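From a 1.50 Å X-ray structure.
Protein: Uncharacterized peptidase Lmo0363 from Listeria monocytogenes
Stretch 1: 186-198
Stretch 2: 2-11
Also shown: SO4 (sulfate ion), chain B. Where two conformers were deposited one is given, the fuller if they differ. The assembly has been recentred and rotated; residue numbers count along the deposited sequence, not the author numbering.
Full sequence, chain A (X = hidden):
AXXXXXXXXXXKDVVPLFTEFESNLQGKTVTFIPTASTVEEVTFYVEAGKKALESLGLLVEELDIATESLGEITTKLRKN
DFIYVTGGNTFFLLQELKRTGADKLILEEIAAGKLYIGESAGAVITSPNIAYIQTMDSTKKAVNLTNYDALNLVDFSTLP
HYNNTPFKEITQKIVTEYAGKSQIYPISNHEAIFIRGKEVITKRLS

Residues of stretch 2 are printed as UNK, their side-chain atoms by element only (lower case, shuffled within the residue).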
# COMPACT_ATOMS: atom_id res chain seq x y z
N PRO A 186 -4.26 7.38 -12.13
CA PRO A 186 -3.41 6.34 -12.72
C PRO A 186 -1.91 6.50 -12.41
O PRO A 186 -1.41 7.61 -12.48
CB PRO A 186 -3.62 6.53 -14.23
CG PRO A 186 -4.84 7.37 -14.36
CD PRO A 186 -4.87 8.24 -13.16
N ILE A 187 -1.23 5.40 -12.06
CA ILE A 187 0.23 5.40 -11.96
C ILE A 187 0.82 4.12 -12.54
O ILE A 187 0.32 3.02 -12.30
CB ILE A 187 0.76 5.61 -10.51
CG1 ILE A 187 0.17 4.58 -9.54
CG2 ILE A 187 0.52 7.04 -10.05
CD1 ILE A 187 0.87 4.52 -8.18
N SER A 188 1.88 4.27 -13.32
CA SER A 188 2.58 3.15 -13.94
C SER A 188 3.58 2.52 -12.97
O SER A 188 3.75 2.98 -11.84
CB SER A 188 3.30 3.61 -15.20
OG SER A 188 4.31 4.56 -14.88
N ASN A 189 4.25 1.46 -13.42
CA ASN A 189 5.23 0.77 -12.58
C ASN A 189 6.41 1.64 -12.13
O ASN A 189 6.99 1.42 -11.07
CB ASN A 189 5.76 -0.49 -13.27
CG ASN A 189 4.74 -1.60 -13.29
OD1 ASN A 189 4.77 -2.46 -14.18
ND2 ASN A 189 3.83 -1.60 -12.33
N HIS A 190 6.76 2.64 -12.94
CA HIS A 190 7.89 3.49 -12.57
C HIS A 190 7.48 4.88 -12.10
O HIS A 190 8.28 5.81 -12.10
CB HIS A 190 8.91 3.54 -13.71
CG HIS A 190 9.56 2.23 -13.97
ND1 HIS A 190 8.99 1.26 -14.77
CD2 HIS A 190 10.72 1.70 -13.51
CE1 HIS A 190 9.78 0.20 -14.81
NE2 HIS A 190 10.84 0.44 -14.06
N GLU A 191 6.22 5.01 -11.69
CA GLU A 191 5.71 6.24 -11.08
C GLU A 191 5.43 6.03 -9.60
O GLU A 191 5.08 4.93 -9.16
CB GLU A 191 4.42 6.71 -11.77
CG GLU A 191 4.62 7.48 -13.08
CD GLU A 191 3.30 7.83 -13.76
OE1 GLU A 191 2.35 7.03 -13.65
OE2 GLU A 191 3.22 8.90 -14.40
N ALA A 192 5.59 7.09 -8.81
CA ALA A 192 5.19 7.07 -7.42
C ALA A 192 4.42 8.36 -7.14
O ALA A 192 4.59 9.35 -7.86
CB ALA A 192 6.40 6.95 -6.50
N ILE A 193 3.57 8.33 -6.13
CA ILE A 193 2.86 9.53 -5.70
C ILE A 193 3.39 9.94 -4.33
O ILE A 193 3.34 9.14 -3.37
CB ILE A 193 1.32 9.33 -5.61
CG1 ILE A 193 0.78 8.61 -6.85
CG2 ILE A 193 0.63 10.68 -5.42
CD1 ILE A 193 -0.67 8.18 -6.73
N PHE A 194 3.94 11.15 -4.26
CA PHE A 194 4.45 11.74 -3.03
C PHE A 194 3.30 12.52 -2.40
O PHE A 194 2.76 13.44 -3.02
CB PHE A 194 5.54 12.78 -3.32
CG PHE A 194 6.84 12.22 -3.85
CD1 PHE A 194 6.98 10.91 -4.25
CD2 PHE A 194 7.94 13.06 -3.97
CE1 PHE A 194 8.20 10.44 -4.74
CE2 PHE A 194 9.15 12.60 -4.46
CZ PHE A 194 9.27 11.29 -4.84
N ILE A 195 2.94 12.16 -1.18
CA ILE A 195 1.89 12.88 -0.47
C ILE A 195 2.37 13.40 0.88
O ILE A 195 2.75 12.63 1.76
CB ILE A 195 0.63 12.01 -0.29
CG1 ILE A 195 0.06 11.65 -1.66
CG2 ILE A 195 -0.41 12.76 0.55
CD1 ILE A 195 -0.84 10.45 -1.68
N ARG A 196 2.38 14.73 1.00
CA ARG A 196 2.71 15.41 2.24
C ARG A 196 1.59 16.40 2.54
O ARG A 196 1.56 17.51 2.01
CB ARG A 196 4.05 16.16 2.11
CG ARG A 196 5.25 15.27 1.78
CD ARG A 196 5.85 14.65 3.03
NE ARG A 196 7.17 14.06 2.80
CZ ARG A 196 7.71 13.14 3.59
NH1 ARG A 196 7.06 12.71 4.66
NH2 ARG A 196 8.92 12.65 3.31
N GLY A 197 0.65 15.97 3.37
CA GLY A 197 -0.54 16.76 3.63
C GLY A 197 -1.36 16.94 2.36
O GLY A 197 -1.72 15.96 1.71
N LYS A 198 -1.63 18.20 2.02
CA LYS A 198 -2.38 18.52 0.81
C LYS A 198 -1.48 18.53 -0.43
O LYS A 198 -1.98 18.69 -1.54
CB LYS A 198 -3.09 19.86 0.95
CG LYS A 198 -4.23 19.87 1.94
CD LYS A 198 -4.93 21.22 1.96
CE LYS A 198 -6.01 21.28 3.03
NZ LYS A 198 -6.73 22.59 3.02
N UNK A 2 -1.94 14.88 10.21
CA UNK A 2 -0.84 14.77 9.26
C UNK A 2 -1.09 13.63 8.28
O UNK A 2 -1.85 12.70 8.58
c UNK A 2 0.48 14.57 10.00
se UNK A 2 2.28 15.44 12.09
c UNK A 2 1.07 14.88 13.50
c UNK A 2 0.98 15.82 10.70
N UNK A 3 -0.47 13.71 7.11
CA UNK A 3 -0.67 12.71 6.08
C UNK A 3 0.58 12.58 5.20
O UNK A 3 0.76 13.35 4.25
n UNK A 3 -5.32 13.66 2.70
c UNK A 3 -3.35 12.34 3.30
c UNK A 3 -2.41 11.88 4.41
c UNK A 3 -1.89 13.05 5.23
c UNK A 3 -4.54 13.09 3.84
N UNK A 4 1.42 11.62 5.54
CA UNK A 4 2.66 11.37 4.80
C UNK A 4 2.57 10.00 4.15
O UNK A 4 2.64 8.98 4.84
c UNK A 4 3.85 11.42 5.75
c UNK A 4 4.01 12.77 6.42
n UNK A 4 3.57 12.87 7.67
o UNK A 4 4.51 13.71 5.82
N UNK A 5 2.38 9.97 2.83
CA UNK A 5 2.17 8.73 2.11
C UNK A 5 3.07 8.67 0.89
O UNK A 5 3.29 9.69 0.23
c UNK A 5 -1.75 9.00 1.78
c UNK A 5 -0.45 8.29 3.81
c UNK A 5 -0.42 9.09 2.53
c UNK A 5 0.72 8.62 1.62
N UNK A 6 3.58 7.48 0.60
CA UNK A 6 4.32 7.23 -0.63
C UNK A 6 3.61 6.07 -1.31
O UNK A 6 3.60 4.96 -0.77
c UNK A 6 7.55 4.96 -3.06
c UNK A 6 5.76 6.85 -0.28
c UNK A 6 7.38 7.54 -2.07
c UNK A 6 8.29 5.97 -3.65
c UNK A 6 8.21 7.26 -3.15
c UNK A 6 6.63 6.54 -1.47
c UNK A 6 6.72 5.24 -1.97
N UNK A 7 2.98 6.32 -2.46
CA UNK A 7 2.20 5.29 -3.15
C UNK A 7 2.91 4.85 -4.43
O UNK A 7 3.45 5.66 -5.16
c UNK A 7 0.79 5.80 -3.46
c UNK A 7 -1.39 6.86 -2.69
c UNK A 7 -0.03 5.42 -1.13
c UNK A 7 0.03 6.41 -2.28
N UNK A 8 2.89 3.54 -4.69
CA UNK A 8 3.66 2.98 -5.79
C UNK A 8 2.95 1.75 -6.35
O UNK A 8 2.13 1.15 -5.66
o UNK A 8 5.83 1.96 -6.35
c UNK A 8 5.05 1.69 -4.10
c UNK A 8 5.10 2.62 -5.30
N UNK A 9 3.25 1.39 -7.60
CA UNK A 9 2.78 0.13 -8.19
C UNK A 9 3.76 -1.00 -7.87
O UNK A 9 3.39 -2.17 -7.86
c UNK A 9 2.68 0.25 -9.71
o UNK A 9 1.85 1.31 -10.11
N UNK A 10 5.01 -0.63 -7.64
CA UNK A 10 6.10 -1.59 -7.56
C UNK A 10 7.27 -0.93 -6.85
O UNK A 10 8.04 -0.20 -7.46
c UNK A 10 6.51 -2.01 -8.98
o UNK A 10 7.66 -2.84 -8.96
N UNK A 11 7.38 -1.16 -5.54
CA UNK A 11 8.37 -0.44 -4.76
C UNK A 11 9.78 -0.65 -5.32
O UNK A 11 10.56 0.29 -5.39
c UNK A 11 9.74 2.09 -1.27
c UNK A 11 8.29 -0.80 -3.27
c UNK A 11 9.23 0.02 -2.40
c UNK A 11 10.96 1.57 -0.85
c UNK A 11 8.89 1.31 -2.04
c UNK A 11 11.31 0.27 -1.20
c UNK A 11 10.45 -0.49 -1.98
S SO4 B . 6.55 2.90 -16.94
O1 SO4 B . 6.64 1.77 -16.02
O2 SO4 B . 7.79 3.00 -17.70
O3 SO4 B . 5.41 2.73 -17.83
O4 SO4 B . 6.38 4.13 -16.17
O HOH W 1 -3.95 14.90 0.10
O HOH W 2 5.61 2.37 -8.90

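Position 2 carries three carbons and a selenium in an unbranched chain, the selenium between the last two carbons, and touches nothing on stretch 1. This is selenomethionine, Met2; it is exposed.

Position 3 has four carbons in a row ending in nitrogen, the carbons lying near Ile195, which identifies Lys3. Its CD is 4.0 Å from Ile195 CG2, while NZ reaches water 1 at 3.2 Å, and that water donates to Gly197 O at 2.9 Å. A long chain with a charged tip suits a place that is apolar near the strand and wet beyond it. The backbone adds a hydrogen bond from Gly197 N to Lys3 O, 2.8 Å; Gly197 has a positive phi, which by itself favours glycine.

At position 4 two carbons are followed by one oxygen and one nitrogen on the second, and the oxygen meets Arg196. Asparagine and aspartate share this shape, but the nitrogen decides for Asn4. Arg196 NH1 donates to Asn4 OD1 at 3.0 Å, almost in the guanidinium plane, so a neutral amide serves as acceptor at the partly exposed end of the strand pair.

Position 5 shows four carbons forked at the second, with no polar atom, packed against Ile195: the pattern of leucine, Leu5. Its CD1 lies 3.9 Å from Ile195 CD1, fitting a buried place. The main chains of the two residues bond in both directions, Leu5 N to Ile195 O and Ile195 N to Leu5 O, each 2.9 Å.

Position 6 holds one carbon and then a ring of six carbons without oxygen, against Phe194 and Ala192, hence Phe6 rather than tyrosine. Its CE1 lies 3.6 Å from Phe194 CE1 and its CZ 3.6 Å from Ala192 CB. The two rings meet obliquely, their planes at 33°, and the ring touches both neighbours in a buried, apolar setting.

Position 7 repeats the four-carbon fork, against Ile193 and Ile195, giving Leu7. Its CD1 comes to 3.8 Å from Ile195 CD1, and its CB to 4.2 Å from Ile193 CB, so a branched apolar side chain fills this buried place. Backbone bonds again pair the residues: Leu7 N to Ile193 O, 3.0 Å, and Ile193 N to Leu7 O, 2.8 Å.

Position 8, its backbone beside Ile187, has a first carbon bearing one oxygen and one carbon: Thr8. Ile187 CD1 is 3.9 Å from Thr8 C. Thr8 OG1 accepts a hydrogen bond from the backbone N of position 10 at 3.0 Å, bracing the chain where the strand gives way to loop.

Position 9 is one carbon and one oxygen, pointing toward stretch 1 beside Ser188 and Asn189: Ser9. The small side chain fits closely, with CB 3.4 Å from Asn189 ND2 and OG 3.1 Å from Ser188 O. Water 2 accepts from Ser9 N at 2.9 Å and donates to Glu191 O at 2.6 Å.

Position 10, again one carbon and one oxygen, near Asn189, is Ser10. Its CB is 4.0 Å from Asn189 O, an approach that suits a small side chain, and its hydroxyl is hydrogen-bonded just outside the stretch. Position 11, a six-carbon ring on one carbon, pointing away from stretch 1, is Phe11, suitably apolar for a buried place.

The contact is thus an antiparallel strand pair: backbone bonds set its register, Leu5, Leu7, Ile193 and Ile195 pack on one face, and Phe6, Phe194 and Ala192 on the other.

Stretch 2 2-11: MKNLFLTSSF
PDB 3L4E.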